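Local coordinates for protein ABC transporter (Caldanaerobius, PDB 4G68) that probably binds xylo-oligosaccharides outside the cell as the solute-binding component of an ABC transporter that serves xylan utilization, at residues D223-M228 with L282-A287; G227-D232 with G302-A307. All coordinates share one frame; numbering follows the deposited sequence.

Contact 1: D223-M228 with L282-A287. With XYP (beta-D-xylopyranose), chain D; XYP (beta-D-xylopyranose), chain B; XYS (alpha-D-xylopyranose), chain C.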
ATOM      1  N   ASP A 223      13.420  -0.282  -4.863  1.00  9.43           N
ATOM      2  CA  ASP A 223      12.985   0.623  -3.842  1.00 10.25           C
ATOM      3  C   ASP A 223      12.599  -0.048  -2.512  1.00  8.29           C
ATOM      4  O   ASP A 223      12.221   0.625  -1.558  1.00  8.23           O
ATOM      5  CB  ASP A 223      11.890   1.572  -4.353  1.00 11.03           C
ATOM      6  CG  ASP A 223      12.353   2.470  -5.447  1.00 13.67           C
ATOM      7  OD1 ASP A 223      13.331   3.258  -5.230  1.00 15.59           O
ATOM      8  OD2 ASP A 223      11.717   2.413  -6.534  1.00 11.79           O
ATOM      9  N   GLU A 224      12.760  -1.383  -2.459  1.00  7.34           N
ATOM     10  CA  GLU A 224      12.739  -2.190  -1.241  1.00  7.40           C
ATOM     11  C   GLU A 224      11.359  -2.449  -0.625  1.00  6.33           C
ATOM     12  O   GLU A 224      11.067  -3.596  -0.183  1.00  6.67           O
ATOM     13  CB  GLU A 224      13.697  -1.605  -0.194  1.00  7.66           C
ATOM     14  CG  GLU A 224      15.160  -1.584  -0.724  1.00  8.86           C
ATOM     15  CD  GLU A 224      16.193  -1.393   0.393  1.00 10.14           C
ATOM     16  OE1 GLU A 224      15.839  -0.967   1.514  1.00  8.55           O
ATOM     17  OE2 GLU A 224      17.421  -1.661   0.093  1.00  9.89           O
ATOM     18  N   TRP A 225      10.482  -1.454  -0.640  1.00  5.63           N
ATOM     19  CA  TRP A 225       9.191  -1.657  -0.026  1.00  4.96           C
ATOM     20  C   TRP A 225       8.297  -2.719  -0.771  1.00  4.63           C
ATOM     21  O   TRP A 225       7.589  -3.431  -0.127  1.00  3.95           O
ATOM     22  CB  TRP A 225       8.491  -0.294   0.203  1.00  4.70           C
ATOM     23  CG  TRP A 225       8.063   0.366  -1.052  1.00  4.48           C
ATOM     24  CD1 TRP A 225       8.733   1.337  -1.807  1.00  4.17           C
ATOM     25  CD2 TRP A 225       6.841   0.035  -1.803  1.00  4.60           C
ATOM     26  NE1 TRP A 225       8.044   1.640  -2.948  1.00  4.15           N
ATOM     27  CE2 TRP A 225       6.870   0.865  -3.001  1.00  4.59           C
ATOM     28  CE3 TRP A 225       5.758  -0.909  -1.620  1.00  4.73           C
ATOM     29  CZ2 TRP A 225       5.831   0.841  -3.962  1.00  4.66           C
ATOM     30  CZ3 TRP A 225       4.736  -0.942  -2.637  1.00  4.55           C
ATOM     31  CH2 TRP A 225       4.785  -0.067  -3.788  1.00  4.74           C
ATOM     32  N   PRO A 226       8.424  -2.858  -2.108  1.00  4.54           N
ATOM     33  CA  PRO A 226       7.533  -3.888  -2.723  1.00  4.95           C
ATOM     34  C   PRO A 226       7.851  -5.309  -2.320  1.00  5.02           C
ATOM     35  O   PRO A 226       6.935  -6.101  -2.049  1.00  5.56           O
ATOM     36  CB  PRO A 226       7.785  -3.715  -4.214  1.00  5.14           C
ATOM     37  CG  PRO A 226       8.180  -2.224  -4.360  1.00  4.56           C
ATOM     38  CD  PRO A 226       9.060  -2.021  -3.150  1.00  4.85           C
ATOM     39  N   GLY A 227       9.128  -5.623  -2.211  1.00  4.75           N
ATOM     40  CA  GLY A 227       9.559  -6.949  -1.710  1.00  5.22           C
ATOM     41  C   GLY A 227       9.244  -7.118  -0.226  1.00  5.42           C
ATOM     42  O   GLY A 227       8.922  -8.198   0.238  1.00  5.35           O
HETATM   43  N   MSE A 228       9.386  -6.082   0.550  1.00  5.55           N
HETATM   44  CA  MSE A 228       9.012  -6.101   1.944  1.00  5.46           C
HETATM   45  C   MSE A 228       7.584  -6.523   2.151  1.00  5.08           C
HETATM   46  O   MSE A 228       7.351  -7.177   3.149  1.00  4.88           O
HETATM   47  CB  MSE A 228       9.239  -4.709   2.533  1.00  8.82           C
HETATM   48  CG  MSE A 228       9.128  -4.631   4.026  1.00 11.36           C
HETATM   49 SE   MSE A 228       8.553  -2.733   4.431  1.00 14.95          SE
HETATM   50  CE  MSE A 228       6.800  -2.943   3.472  1.00 11.66           C
ATOM     51  N   LEU A 282      14.878  -3.561 -10.558  1.00 11.86           N
ATOM     52  CA  LEU A 282      13.617  -2.996 -11.115  1.00 10.39           C
ATOM     53  C   LEU A 282      12.763  -2.302 -10.066  1.00  9.20           C
ATOM     54  O   LEU A 282      12.750  -2.747  -8.908  1.00  7.77           O
ATOM     55  CB  LEU A 282      12.782  -4.135 -11.694  1.00 11.70           C
ATOM     56  CG  LEU A 282      12.855  -4.281 -13.219  1.00 17.00           C
ATOM     57  CD1 LEU A 282      14.273  -4.091 -13.708  1.00 15.53           C
ATOM     58  CD2 LEU A 282      12.241  -5.589 -13.686  1.00 15.77           C
ATOM     59  N   THR A 283      12.056  -1.221 -10.491  1.00  7.71           N
ATOM     60  CA  THR A 283      11.148  -0.485  -9.676  1.00  6.81           C
ATOM     61  C   THR A 283       9.779  -1.211  -9.703  1.00  6.30           C
ATOM     62  O   THR A 283       9.530  -2.070 -10.545  1.00  5.36           O
ATOM     63  CB  THR A 283      10.972   0.966 -10.220  1.00  6.99           C
ATOM     64  OG1 THR A 283      10.416   0.895 -11.530  1.00  6.88           O
ATOM     65  CG2 THR A 283      12.342   1.707 -10.310  1.00  7.56           C
ATOM     66  N   ARG A 284       8.917  -0.794  -8.800  1.00  6.16           N
ATOM     67  CA  ARG A 284       7.497  -1.211  -8.840  1.00  6.97           C
ATOM     68  C   ARG A 284       6.903  -0.974 -10.174  1.00  6.69           C
ATOM     69  O   ARG A 284       6.231  -1.830 -10.684  1.00  6.18           O
ATOM     70  CB  ARG A 284       6.713  -0.452  -7.754  1.00  6.94           C
ATOM     71  CG  ARG A 284       5.237  -0.878  -7.531  1.00  6.83           C
ATOM     72  CD  ARG A 284       4.320  -0.083  -8.491  1.00  6.81           C
ATOM     73  NE  ARG A 284       4.433   1.350  -8.190  1.00  7.37           N
ATOM     74  CZ  ARG A 284       3.643   2.055  -7.357  1.00  7.91           C
ATOM     75  NH1 ARG A 284       2.618   1.465  -6.701  1.00  6.59           N
ATOM     76  NH2 ARG A 284       3.858   3.381  -7.222  1.00  7.40           N
ATOM     77  N   ASP A 285       7.044   0.247 -10.690  1.00  7.04           N
ATOM     78  CA  ASP A 285       6.490   0.555 -12.015  1.00  7.81           C
ATOM     79  C   ASP A 285       6.995  -0.356 -13.138  1.00  7.93           C
ATOM     80  O   ASP A 285       6.254  -0.743 -14.053  1.00  8.02           O
ATOM     81  CB  ASP A 285       6.766   2.039 -12.368  1.00  8.55           C
ATOM     82  CG  ASP A 285       5.977   3.030 -11.473  1.00 10.37           C
ATOM     83  OD1 ASP A 285       5.010   2.664 -10.766  1.00  9.59           O
ATOM     84  OD2 ASP A 285       6.311   4.200 -11.490  1.00 10.00           O
ATOM     85  N   GLU A 286       8.263  -0.728 -13.073  1.00  7.29           N
ATOM     86  CA  GLU A 286       8.751  -1.637 -14.078  1.00  7.89           C
ATOM     87  C   GLU A 286       8.185  -3.037 -13.922  1.00  7.19           C
ATOM     88  O   GLU A 286       7.972  -3.758 -14.899  1.00  6.47           O
ATOM     89  CB  GLU A 286      10.292  -1.698 -14.058  1.00  9.35           C
ATOM     90  CG  GLU A 286      10.834  -0.400 -14.669  1.00 10.27           C
ATOM     91  CD  GLU A 286      12.311  -0.104 -14.354  1.00 13.39           C
ATOM     92  OE1 GLU A 286      12.857  -0.623 -13.387  1.00 11.41           O
ATOM     93  OE2 GLU A 286      12.902   0.789 -15.064  1.00 17.64           O
ATOM     94  N   ALA A 287       7.959  -3.423 -12.688  1.00  6.34           N
ATOM     95  CA  ALA A 287       7.352  -4.753 -12.450  1.00  5.90           C
ATOM     96  C   ALA A 287       5.875  -4.794 -12.822  1.00  6.57           C
ATOM     97  O   ALA A 287       5.415  -5.802 -13.398  1.00  6.43           O
ATOM     98  CB  ALA A 287       7.543  -5.093 -10.989  1.00  6.04           C
TER
HETATM   99  C1  XYP D   3       2.969   2.694  -0.734  1.00  4.76           C
HETATM  100  C2  XYP D   3       4.242   3.216  -0.076  1.00  4.76           C
HETATM  101  C3  XYP D   3       4.903   2.045   0.661  1.00  4.55           C
HETATM  102  C4  XYP D   3       3.905   1.290   1.574  1.00  4.62           C
HETATM  103  C5  XYP D   3       2.554   0.985   0.864  1.00  4.52           C
HETATM  104  O2  XYP D   3       5.068   3.800  -1.062  1.00  4.98           O
HETATM  105  O3  XYP D   3       6.002   2.604   1.415  1.00  4.52           O
HETATM  106  O4  XYP D   3       4.446   0.067   2.082  1.00  4.45           O
HETATM  107  O5  XYP D   3       2.071   2.153   0.210  1.00  4.62           O
HETATM  108  C1  XYP B   2       0.429   4.496  -4.842  1.00  6.06           C
HETATM  109  C2  XYP B   2      -0.502   4.360  -3.633  1.00  5.71           C
HETATM  110  C3  XYP B   2       0.385   4.588  -2.387  1.00  5.80           C
HETATM  111  C4  XYP B   2       1.443   3.510  -2.435  1.00  6.06           C
HETATM  112  C5  XYP B   2       2.247   3.606  -3.746  1.00  5.98           C
HETATM  113  O2  XYP B   2      -1.448   5.425  -3.715  1.00  6.38           O
HETATM  114  O3  XYP B   2      -0.501   4.325  -1.279  1.00  5.70           O
HETATM  115  O4  XYP B   2       2.315   3.772  -1.330  1.00  5.37           O
HETATM  116  O5  XYP B   2       1.330   3.436  -4.834  1.00  6.04           O
HETATM  117  C1  XYS C   1      -0.784   6.185  -9.629  1.00 15.24           C
HETATM  118  C2  XYS C   1       0.599   6.246  -8.939  1.00 12.23           C
HETATM  119  C3  XYS C   1       0.820   5.183  -7.852  1.00 10.18           C
HETATM  120  C4  XYS C   1      -0.439   5.031  -6.980  1.00 10.34           C
HETATM  121  C5  XYS C   1      -1.655   4.750  -7.862  1.00 10.68           C
HETATM  122  O1  XYS C   1      -0.768   6.246 -11.020  1.00 17.96           O
HETATM  123  O2  XYS C   1       1.696   6.300  -9.766  1.00 14.40           O
HETATM  124  O3  XYS C   1       1.934   5.568  -7.133  1.00  8.74           O
HETATM  125  O4  XYS C   1      -0.289   4.184  -5.864  1.00  8.70           O
HETATM  126  O5  XYS C   1      -1.702   5.283  -9.102  1.00 11.48           O
HETATM  127  O   HOH W   1       9.634   0.986  -6.765  1.00  8.07           O
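The indole of W225 meets R284 with its six-membered ring: CH2 lies 3.9 Å from R284 CG, and the CZ2 and CH2 carbons lie over one face of the guanidinium, the two planes 86° apart. On one side of the indole sits P226 CD, offset toward the rim; on the opposite face rests the xylose of chain D, its C3 3.7 Å from W225 CD2. At the edge of the R284 guanidinium, in its plane, lies the ring oxygen O5 of the chain B xylose. NH1 gives O5 a nearly straight bond of 3.0 Å (164°), and has D305 as its second partner; NH2 reaches O3 of the alpha-xylose by a weak, bent bond. R284 CB lies against P226 CG; with CG anti to the backbone N (chi1 -173°) CG comes to the indole, and the bends at chi2 and chi3 then carry the guanidinium to the sugars. Its NE makes a weak salt-bridge bond to D285 OD1. W225 NE1 is held by D104, and K107 makes a cation-pi contact with the ring. With an alanine at W225 the chain D xylose is likely to lose the aromatic face it lies on, and R284 the carbons packed over its guanidinium. Farther out, D223 and T283 run side by side, and a water that accepts from R284 N at 2.8 Å donates to D223 OD2. T283 is the N-cap of helix 284-292: its OG1 accepts from E286 N at 3.1 Å while E286 OE1 takes T283 N at 3.1 Å, a capping box. A xylose lying over a tryptophan face, beside an arginine that donates to neighbouring sugars, is well known from periplasmic-type sugar-binding proteins, and here it lines the glycan pocket.

Contact 2: G227-D232 with G302-A307. With XYP (beta-D-xylopyranose), chain D; XYP (beta-D-xylopyranose), chain B.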
ATOM      1  N   GLY A 227       9.128  -5.623  -2.211  1.00  4.75           N
ATOM      2  CA  GLY A 227       9.559  -6.949  -1.710  1.00  5.22           C
ATOM      3  C   GLY A 227       9.244  -7.118  -0.226  1.00  5.42           C
ATOM      4  O   GLY A 227       8.922  -8.198   0.238  1.00  5.35           O
HETATM    5  N   MSE A 228       9.386  -6.082   0.550  1.00  5.55           N
HETATM    6  CA  MSE A 228       9.012  -6.101   1.944  1.00  5.46           C
HETATM    7  C   MSE A 228       7.584  -6.523   2.151  1.00  5.08           C
HETATM    8  O   MSE A 228       7.351  -7.177   3.149  1.00  4.88           O
HETATM    9  CB  MSE A 228       9.239  -4.709   2.533  1.00  8.82           C
HETATM   10  CG  MSE A 228       9.128  -4.631   4.026  1.00 11.36           C
HETATM   11 SE   MSE A 228       8.553  -2.733   4.431  1.00 14.95          SE
HETATM   12  CE  MSE A 228       6.800  -2.943   3.472  1.00 11.66           C
ATOM     13  N   TRP A 229       6.641  -6.133   1.319  1.00  4.60           N
ATOM     14  CA  TRP A 229       5.288  -6.676   1.424  1.00  4.48           C
ATOM     15  C   TRP A 229       5.219  -8.157   1.474  1.00  4.32           C
ATOM     16  O   TRP A 229       4.389  -8.730   2.247  1.00  4.15           O
ATOM     17  CB  TRP A 229       4.380  -6.170   0.311  1.00  4.15           C
ATOM     18  CG  TRP A 229       3.839  -4.795   0.593  1.00  4.23           C
ATOM     19  CD1 TRP A 229       4.546  -3.591   0.855  1.00  4.54           C
ATOM     20  CD2 TRP A 229       2.431  -4.429   0.670  1.00  4.08           C
ATOM     21  NE1 TRP A 229       3.649  -2.582   1.080  1.00  4.25           N
ATOM     22  CE2 TRP A 229       2.374  -3.028   1.006  1.00  4.41           C
ATOM     23  CE3 TRP A 229       1.223  -5.145   0.534  1.00  4.22           C
ATOM     24  CZ2 TRP A 229       1.137  -2.325   1.136  1.00  4.13           C
ATOM     25  CZ3 TRP A 229       0.003  -4.446   0.693  1.00  4.26           C
ATOM     26  CH2 TRP A 229      -0.032  -3.070   0.997  1.00  4.34           C
ATOM     27  N   TYR A 230       6.115  -8.786   0.692  1.00  4.22           N
ATOM     28  CA  TYR A 230       6.141 -10.252   0.708  1.00  4.26           C
ATOM     29  C   TYR A 230       6.548 -10.763   2.121  1.00  4.48           C
ATOM     30  O   TYR A 230       5.881 -11.670   2.705  1.00  3.60           O
ATOM     31  CB  TYR A 230       7.145 -10.793  -0.305  1.00  4.83           C
ATOM     32  CG  TYR A 230       6.774 -10.739  -1.745  1.00  4.90           C
ATOM     33  CD1 TYR A 230       6.711 -11.928  -2.496  1.00  5.08           C
ATOM     34  CD2 TYR A 230       6.628  -9.506  -2.382  1.00  5.34           C
ATOM     35  CE1 TYR A 230       6.386 -11.893  -3.884  1.00  5.65           C
ATOM     36  CE2 TYR A 230       6.338  -9.411  -3.779  1.00  5.32           C
ATOM     37  CZ  TYR A 230       6.217 -10.614  -4.492  1.00  5.91           C
ATOM     38  OH  TYR A 230       5.934 -10.572  -5.835  1.00  5.53           O
ATOM     39  N   TYR A 231       7.637 -10.200   2.651  1.00  4.40           N
ATOM     40  CA  TYR A 231       8.093 -10.653   3.991  1.00  5.05           C
ATOM     41  C   TYR A 231       6.930 -10.400   4.997  1.00  4.84           C
ATOM     42  O   TYR A 231       6.528 -11.287   5.779  1.00  5.13           O
ATOM     43  CB  TYR A 231       9.365  -9.904   4.455  1.00  5.64           C
ATOM     44  CG  TYR A 231       9.666 -10.347   5.846  1.00  5.25           C
ATOM     45  CD1 TYR A 231      10.481 -11.458   6.051  1.00  6.32           C
ATOM     46  CD2 TYR A 231       9.118  -9.713   6.950  1.00  6.12           C
ATOM     47  CE1 TYR A 231      10.713 -11.959   7.323  1.00  6.02           C
ATOM     48  CE2 TYR A 231       9.355 -10.173   8.263  1.00  5.76           C
ATOM     49  CZ  TYR A 231      10.150 -11.294   8.405  1.00  6.02           C
ATOM     50  OH  TYR A 231      10.344 -11.794   9.653  1.00  6.72           O
ATOM     51  N   ASP A 232       6.370  -9.179   4.992  1.00  4.91           N
ATOM     52  CA  ASP A 232       5.437  -8.810   6.067  1.00  4.89           C
ATOM     53  C   ASP A 232       4.235  -9.746   5.997  1.00  4.94           C
ATOM     54  O   ASP A 232       3.710 -10.175   7.057  1.00  4.60           O
ATOM     55  CB  ASP A 232       4.965  -7.352   5.904  1.00  5.06           C
ATOM     56  CG  ASP A 232       6.074  -6.335   6.097  1.00  5.45           C
ATOM     57  OD1 ASP A 232       7.192  -6.679   6.507  1.00  6.21           O
ATOM     58  OD2 ASP A 232       5.822  -5.173   5.817  1.00  6.17           O
ATOM     59  N   GLY A 302       0.227  -4.316  -3.181  1.00  4.75           N
ATOM     60  CA  GLY A 302      -0.944  -3.617  -2.754  1.00  4.55           C
ATOM     61  C   GLY A 302      -2.043  -3.689  -3.808  1.00  4.24           C
ATOM     62  O   GLY A 302      -1.800  -3.837  -5.033  1.00  4.26           O
ATOM     63  N   ASN A 303      -3.273  -3.561  -3.326  1.00  4.25           N
ATOM     64  CA  ASN A 303      -4.463  -3.372  -4.155  1.00  4.49           C
ATOM     65  C   ASN A 303      -4.314  -2.143  -5.054  1.00  4.51           C
ATOM     66  O   ASN A 303      -4.949  -2.078  -6.091  1.00  4.33           O
ATOM     67  CB  ASN A 303      -5.635  -3.063  -3.198  1.00  4.61           C
ATOM     68  CG  ASN A 303      -5.377  -1.788  -2.435  1.00  4.51           C
ATOM     69  OD1 ASN A 303      -4.530  -1.698  -1.563  1.00  4.88           O
ATOM     70  ND2 ASN A 303      -6.121  -0.747  -2.817  1.00  5.17           N
ATOM     71  N   PHE A 304      -3.428  -1.198  -4.680  1.00  4.71           N
ATOM     72  CA  PHE A 304      -3.269   0.049  -5.446  1.00  4.90           C
ATOM     73  C   PHE A 304      -2.675  -0.151  -6.826  1.00  5.09           C
ATOM     74  O   PHE A 304      -2.827   0.718  -7.719  1.00  4.90           O
ATOM     75  CB  PHE A 304      -2.478   1.125  -4.670  1.00  5.10           C
ATOM     76  CG  PHE A 304      -1.296   0.566  -3.913  1.00  4.95           C
ATOM     77  CD1 PHE A 304      -0.130   0.123  -4.569  1.00  5.14           C
ATOM     78  CD2 PHE A 304      -1.367   0.451  -2.550  1.00  5.04           C
ATOM     79  CE1 PHE A 304       0.951  -0.434  -3.826  1.00  5.30           C
ATOM     80  CE2 PHE A 304      -0.327  -0.107  -1.808  1.00  5.26           C
ATOM     81  CZ  PHE A 304       0.847  -0.542  -2.442  1.00  5.17           C
ATOM     82  N   ASP A 305      -1.985  -1.284  -6.968  1.00  5.19           N
ATOM     83  CA  ASP A 305      -1.387  -1.712  -8.220  1.00  5.35           C
ATOM     84  C   ASP A 305      -2.410  -2.225  -9.236  1.00  5.37           C
ATOM     85  O   ASP A 305      -2.103  -2.386 -10.450  1.00  5.12           O
ATOM     86  CB  ASP A 305      -0.235  -2.655  -8.005  1.00  5.58           C
ATOM     87  CG  ASP A 305       1.022  -1.956  -7.392  1.00  5.67           C
ATOM     88  OD1 ASP A 305       1.168  -0.731  -7.481  1.00  5.98           O
ATOM     89  OD2 ASP A 305       1.810  -2.639  -6.767  1.00  5.87           O
ATOM     90  N   ALA A 306      -3.614  -2.497  -8.774  1.00  5.49           N
ATOM     91  CA  ALA A 306      -4.639  -3.016  -9.651  1.00  5.38           C
ATOM     92  C   ALA A 306      -4.820  -2.149 -10.870  1.00  5.54           C
ATOM     93  O   ALA A 306      -5.069  -2.661 -11.985  1.00  6.08           O
ATOM     94  CB  ALA A 306      -5.942  -3.103  -8.893  1.00  5.46           C
ATOM     95  N   ALA A 307      -4.844  -0.814 -10.687  1.00  6.02           N
ATOM     96  CA  ALA A 307      -4.931   0.034 -11.842  1.00  6.13           C
ATOM     97  C   ALA A 307      -3.959  -0.210 -12.948  1.00  6.03           C
ATOM     98  O   ALA A 307      -4.366  -0.068 -14.138  1.00  6.23           O
ATOM     99  CB  ALA A 307      -4.865   1.542 -11.416  1.00  6.02           C
TER
HETATM  100  C1  XYP D   3       2.969   2.694  -0.734  1.00  4.76           C
HETATM  101  C2  XYP D   3       4.242   3.216  -0.076  1.00  4.76           C
HETATM  102  C3  XYP D   3       4.903   2.045   0.661  1.00  4.55           C
HETATM  103  C4  XYP D   3       3.905   1.290   1.574  1.00  4.62           C
HETATM  104  C5  XYP D   3       2.554   0.985   0.864  1.00  4.52           C
HETATM  105  O2  XYP D   3       5.068   3.800  -1.062  1.00  4.98           O
HETATM  106  O3  XYP D   3       6.002   2.604   1.415  1.00  4.52           O
HETATM  107  O4  XYP D   3       4.446   0.067   2.082  1.00  4.45           O
HETATM  108  O5  XYP D   3       2.071   2.153   0.210  1.00  4.62           O
HETATM  109  C1  XYP B   2       0.429   4.496  -4.842  1.00  6.06           C
HETATM  110  C2  XYP B   2      -0.502   4.360  -3.633  1.00  5.71           C
HETATM  111  C3  XYP B   2       0.385   4.588  -2.387  1.00  5.80           C
HETATM  112  C4  XYP B   2       1.443   3.510  -2.435  1.00  6.06           C
HETATM  113  C5  XYP B   2       2.247   3.606  -3.746  1.00  5.98           C
HETATM  114  O2  XYP B   2      -1.448   5.425  -3.715  1.00  6.38           O
HETATM  115  O3  XYP B   2      -0.501   4.325  -1.279  1.00  5.70           O
HETATM  116  O4  XYP B   2       2.315   3.772  -1.330  1.00  5.37           O
HETATM  117  O5  XYP B   2       1.330   3.436  -4.834  1.00  6.04           O
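W229 and F304 meet as an offset edge-to-face pair: the edge of F304 is turned toward the face of the tryptophan six-membered ring, with centroids 5.7 Å apart and planes at 85°. The nearest carbons are W229 CZ2 and F304 CE2, 4.0 Å from each other. Van der Waals packing against the backbone adds to this. G302 slides under the indole, its N over one face toward the rim and its CA 3.7 Å from W229 CZ3. The same CA also lies over a face of F304, where a side chain on G302 would run into F304 CE2. The opposite face of F304 is taken by the chain B xylose, with C4 over the ring centre and O5 3.6 Å from F304 CD1. F304 turns its ring there with CG between the backbone N and the carbonyl carbon (chi1 41°). The hydrogen bond to the sugar comes from the tryptophan edge: W229 NE1 donates to O4 of the chain D xylose at 2.9 Å, nearly straight at 167°. Q177 of strand 168-184 touches both side chains and also bonds a bound xylose. No hydrogen bond joins the two segments; they meet by aromatic and van der Waals contact. The pair thus gives the glycan an apolar wall with one directed N–H donor, F304 facing the chain B xylose and W229 NE1 bonding the chain D unit.

In the fold
Both contacts are buried and start from helix 225-239, W225 and W229 lying one turn apart on it. Contact 2 is nearer the centre of the chain, about 6 Å against 12 Å for contact 1 (centre to centre), and is almost wholly apolar between its segments. Contact 1 reaches outward to partly exposed D223 and T283, and adds a water bridge and a charged side chain. They join directly: R284 NH1 and D305 OD1 form a salt bridge of 2.7 Å, while F304 packs on both R284 and W225. Both contacts touch the two beta-xylose units, chain D through W225 and W229, chain B through R284 and F304.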